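Local atomic coordinates of hypothetical protein (Mus musculus, PDB entry 1VKB), a protein that probably acts as a gamma-glutamylamine cyclotransferase, releasing 5-oxoproline from gamma-glutamyl-lysine compounds such as those left by breakdown of crosslinked proteins. Residues D91-C96 with N156-R161. Residues are numbered along the deposited sequence; the frame is centred on the assembly and turned at random.
Sequences DDFEDC and NPRENR. With FMT (formic acid), chain B.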
ATOM      1  N   ASP A  91       4.346   4.726  -9.143  1.00 16.08           N
ATOM      2  CA  ASP A  91       3.777   3.896 -10.253  1.00 16.15           C
ATOM      3  C   ASP A  91       4.801   2.997 -10.911  1.00 15.87           C
ATOM      4  O   ASP A  91       4.523   1.826 -11.211  1.00 19.74           O
ATOM      5  CB  ASP A  91       3.119   4.722 -11.365  1.00 16.79           C
ATOM      6  CG  ASP A  91       1.844   5.388 -10.951  1.00 19.18           C
ATOM      7  OD1 ASP A  91       1.300   5.149  -9.837  1.00 18.45           O
ATOM      8  OD2 ASP A  91       1.297   6.211 -11.736  1.00 20.48           O
ATOM      9  N   ASP A  92       5.992   3.549 -11.124  1.00 16.50           N
ATOM     10  CA  ASP A  92       7.084   2.816 -11.705  1.00 17.34           C
ATOM     11  C   ASP A  92       7.615   1.813 -10.707  1.00 16.17           C
ATOM     12  O   ASP A  92       7.892   0.672 -11.084  1.00 14.34           O
ATOM     13  CB  ASP A  92       8.167   3.805 -12.089  1.00 15.25           C
ATOM     14  CG  ASP A  92       9.373   3.172 -12.718  1.00 32.05           C
ATOM     15  OD1 ASP A  92       9.200   2.358 -13.631  1.00 33.64           O
ATOM     16  OD2 ASP A  92      10.536   3.499 -12.387  1.00 32.75           O
ATOM     17  N   PHE A  93       7.782   2.254  -9.460  1.00 15.05           N
ATOM     18  CA  PHE A  93       8.278   1.359  -8.367  1.00 16.48           C
ATOM     19  C   PHE A  93       7.397   0.093  -8.220  1.00 17.15           C
ATOM     20  O   PHE A  93       7.886  -1.034  -8.065  1.00 17.56           O
ATOM     21  CB  PHE A  93       8.308   2.125  -7.057  1.00 15.93           C
ATOM     22  CG  PHE A  93       8.892   1.314  -5.922  1.00 15.64           C
ATOM     23  CD1 PHE A  93      10.289   1.136  -5.832  1.00 18.60           C
ATOM     24  CD2 PHE A  93       8.072   0.657  -5.031  1.00 18.70           C
ATOM     25  CE1 PHE A  93      10.821   0.354  -4.847  1.00 21.16           C
ATOM     26  CE2 PHE A  93       8.608  -0.139  -4.018  1.00 22.59           C
ATOM     27  CZ  PHE A  93       9.993  -0.292  -3.944  1.00 18.51           C
ATOM     28  N   GLU A  94       6.081   0.299  -8.251  1.00 16.03           N
ATOM     29  CA  GLU A  94       5.107  -0.760  -8.166  1.00 19.43           C
ATOM     30  C   GLU A  94       4.805  -1.477  -9.479  1.00 21.15           C
ATOM     31  O   GLU A  94       3.944  -2.359  -9.515  1.00 23.78           O
ATOM     32  CB  GLU A  94       3.806  -0.213  -7.570  1.00 16.21           C
ATOM     33  CG  GLU A  94       3.947   0.293  -6.139  1.00 17.55           C
ATOM     34  CD  GLU A  94       4.199  -0.852  -5.119  1.00 24.75           C
ATOM     35  OE1 GLU A  94       5.252  -1.515  -5.160  1.00 32.44           O
ATOM     36  OE2 GLU A  94       3.299  -1.119  -4.360  1.00 32.31           O
ATOM     37  N   ASP A  95       5.554  -1.148 -10.514  1.00 20.51           N
ATOM     38  CA  ASP A  95       5.415  -1.750 -11.855  1.00 21.34           C
ATOM     39  C   ASP A  95       3.954  -1.765 -12.346  1.00 22.24           C
ATOM     40  O   ASP A  95       3.438  -2.813 -12.818  1.00 22.83           O
ATOM     41  CB  ASP A  95       6.034  -3.122 -11.898  0.65 22.25           C
ATOM     42  CG  ASP A  95       6.272  -3.588 -13.298  0.65 23.77           C
ATOM     43  OD1 ASP A  95       6.199  -2.755 -14.252  0.65 28.84           O
ATOM     44  OD2 ASP A  95       6.503  -4.779 -13.541  0.65 32.37           O
ATOM     45  N   CYS A  96       3.307  -0.599 -12.256  1.00 18.52           N
ATOM     46  CA  CYS A  96       1.933  -0.409 -12.751  1.00 16.44           C
ATOM     47  C   CYS A  96       1.972  -0.362 -14.269  1.00 19.41           C
ATOM     48  O   CYS A  96       2.923   0.180 -14.847  1.00 16.38           O
ATOM     49  CB  CYS A  96       1.345   0.889 -12.241  1.00 17.05           C
ATOM     50  SG  CYS A  96       1.129   0.889 -10.494  1.00 20.60           S
ATOM     51  N   ASN A 156      11.655  -9.839   0.960  1.00 16.88           N
ATOM     52  CA  ASN A 156      12.966  -9.898   0.342  1.00 20.85           C
ATOM     53  C   ASN A 156      12.931  -9.188  -1.000  1.00 20.63           C
ATOM     54  O   ASN A 156      11.897  -9.156  -1.691  1.00 22.07           O
ATOM     55  CB  ASN A 156      13.557 -11.312   0.356  1.00 25.63           C
ATOM     56  CG  ASN A 156      12.794 -12.265  -0.442  1.00 26.59           C
ATOM     57  OD1 ASN A 156      12.863 -12.236  -1.676  1.00 36.97           O
ATOM     58  ND2 ASN A 156      12.048 -13.140   0.228  1.00 24.91           N
ATOM     59  N   PRO A 157      14.036  -8.528  -1.341  1.00 18.70           N
ATOM     60  CA  PRO A 157      14.032  -7.608  -2.457  1.00 17.15           C
ATOM     61  C   PRO A 157      13.965  -8.315  -3.799  1.00 19.94           C
ATOM     62  O   PRO A 157      14.353  -9.474  -3.942  1.00 19.01           O
ATOM     63  CB  PRO A 157      15.343  -6.833  -2.290  1.00 18.63           C
ATOM     64  CG  PRO A 157      16.217  -7.717  -1.574  1.00 16.42           C
ATOM     65  CD  PRO A 157      15.346  -8.574  -0.679  1.00 18.04           C
ATOM     66  N   ARG A 158      13.471  -7.576  -4.784  1.00 22.21           N
ATOM     67  CA  ARG A 158      13.011  -8.173  -6.036  1.00 28.34           C
ATOM     68  C   ARG A 158      14.023  -8.971  -6.825  1.00 33.13           C
ATOM     69  O   ARG A 158      13.643  -9.969  -7.474  1.00 34.75           O
ATOM     70  CB  ARG A 158      12.422  -7.090  -6.924  1.00 28.20           C
ATOM     71  CG  ARG A 158      11.036  -6.724  -6.485  1.00 34.61           C
ATOM     72  CD  ARG A 158      10.438  -5.608  -7.309  1.00 37.55           C
ATOM     73  NE  ARG A 158       9.371  -4.907  -6.600  1.00 38.68           N
ATOM     74  CZ  ARG A 158       8.644  -3.929  -7.148  1.00 43.73           C
ATOM     75  NH1 ARG A 158       8.860  -3.583  -8.431  1.00 32.49           N
ATOM     76  NH2 ARG A 158       7.702  -3.314  -6.417  1.00 31.99           N
ATOM     77  N   GLU A 159      15.296  -8.565  -6.791  1.00 32.94           N
ATOM     78  CA  GLU A 159      16.313  -9.248  -7.572  1.00 34.08           C
ATOM     79  C   GLU A 159      16.901 -10.486  -6.912  1.00 36.81           C
ATOM     80  O   GLU A 159      17.761 -11.166  -7.503  1.00 36.27           O
ATOM     81  CB  GLU A 159      17.432  -8.277  -7.958  1.00 39.01           C
ATOM     82  CG  GLU A 159      16.992  -7.208  -8.956  1.00 39.54           C
ATOM     83  CD  GLU A 159      16.592  -7.793 -10.306  1.00 45.15           C
ATOM     84  N   ASN A 160      16.435 -10.809  -5.703  1.00 35.67           N
ATOM     85  CA  ASN A 160      16.801 -12.080  -5.076  1.00 36.51           C
ATOM     86  C   ASN A 160      16.209 -13.313  -5.796  1.00 38.24           C
ATOM     87  O   ASN A 160      15.064 -13.293  -6.244  1.00 33.37           O
ATOM     88  CB  ASN A 160      16.423 -12.051  -3.584  1.00 36.21           C
ATOM     89  CG  ASN A 160      17.397 -11.227  -2.755  1.00 35.40           C
ATOM     90  OD1 ASN A 160      18.204 -10.403  -3.309  1.00 24.69           O
ATOM     91  ND2 ASN A 160      17.370 -11.458  -1.415  1.00 21.52           N
ATOM     92  N   ARG A 161      17.015 -14.362  -5.922  1.00 43.24           N
ATOM     93  CA  ARG A 161      16.608 -15.618  -6.563  1.00 48.21           C
ATOM     94  C   ARG A 161      16.780 -16.798  -5.605  1.00 51.92           C
ATOM     95  O   ARG A 161      16.926 -16.593  -4.394  1.00 55.52           O
ATOM     96  CB  ARG A 161      17.446 -15.851  -7.818  1.00 49.25           C
ATOM     97  OXT ARG A 161      16.782 -17.982  -5.989  1.00 53.10           O
TER
HETATM   98  C   FMT B 150       8.005  -4.439  -3.393  1.00 33.44           C
HETATM   99  O1  FMT B 150       6.970  -4.209  -4.054  1.00 33.00           O
HETATM  100  O2  FMT B 150       9.041  -5.015  -3.818  1.00 31.79           O
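The guanidinium of R158 lies over one face of the F93 ring, with NH2 4.1 Å from CE2. The two planes are 41° apart, and any cation-pi attraction is weak. In this gamma-glutamyl cyclotransferase-like fold, the contact joins the C-terminal tail to the end of helix 84-93. A Schellman motif closes that helix: C96 N hydrogen-bonds to D91 O and D95 N to D92 O, and D95, with positive phi, is the C-prime residue. F93 O accepts two weak, bent hydrogen bonds from R158, from NH1 and NH2, each 2.8 Å long. With chi1 at -176°, the F93 ring swings to the side of its own carbonyl, and both meet the same guanidinium. E94 CB points away from the tail, but its chain bends at chi2 (-69°) and brings OE1 back to R158. OE1 forms a salt bridge to NH2 at 3.3 Å, in the guanidinium plane. Formic acid, probably from the crystallisation liquor, sits at another part of the edge and is also held by Y155 OH. A second formic acid lies near E94; such molecules often mark pockets. A leucine in place of R158 would probably deprive E94 of this cationic partner and F93 O of both its donors from the tail. The bonds to the first formic acid are much straighter: R158 NE reaches O2 at 2.8 Å, and NH2 reaches O1 at 2.6 Å.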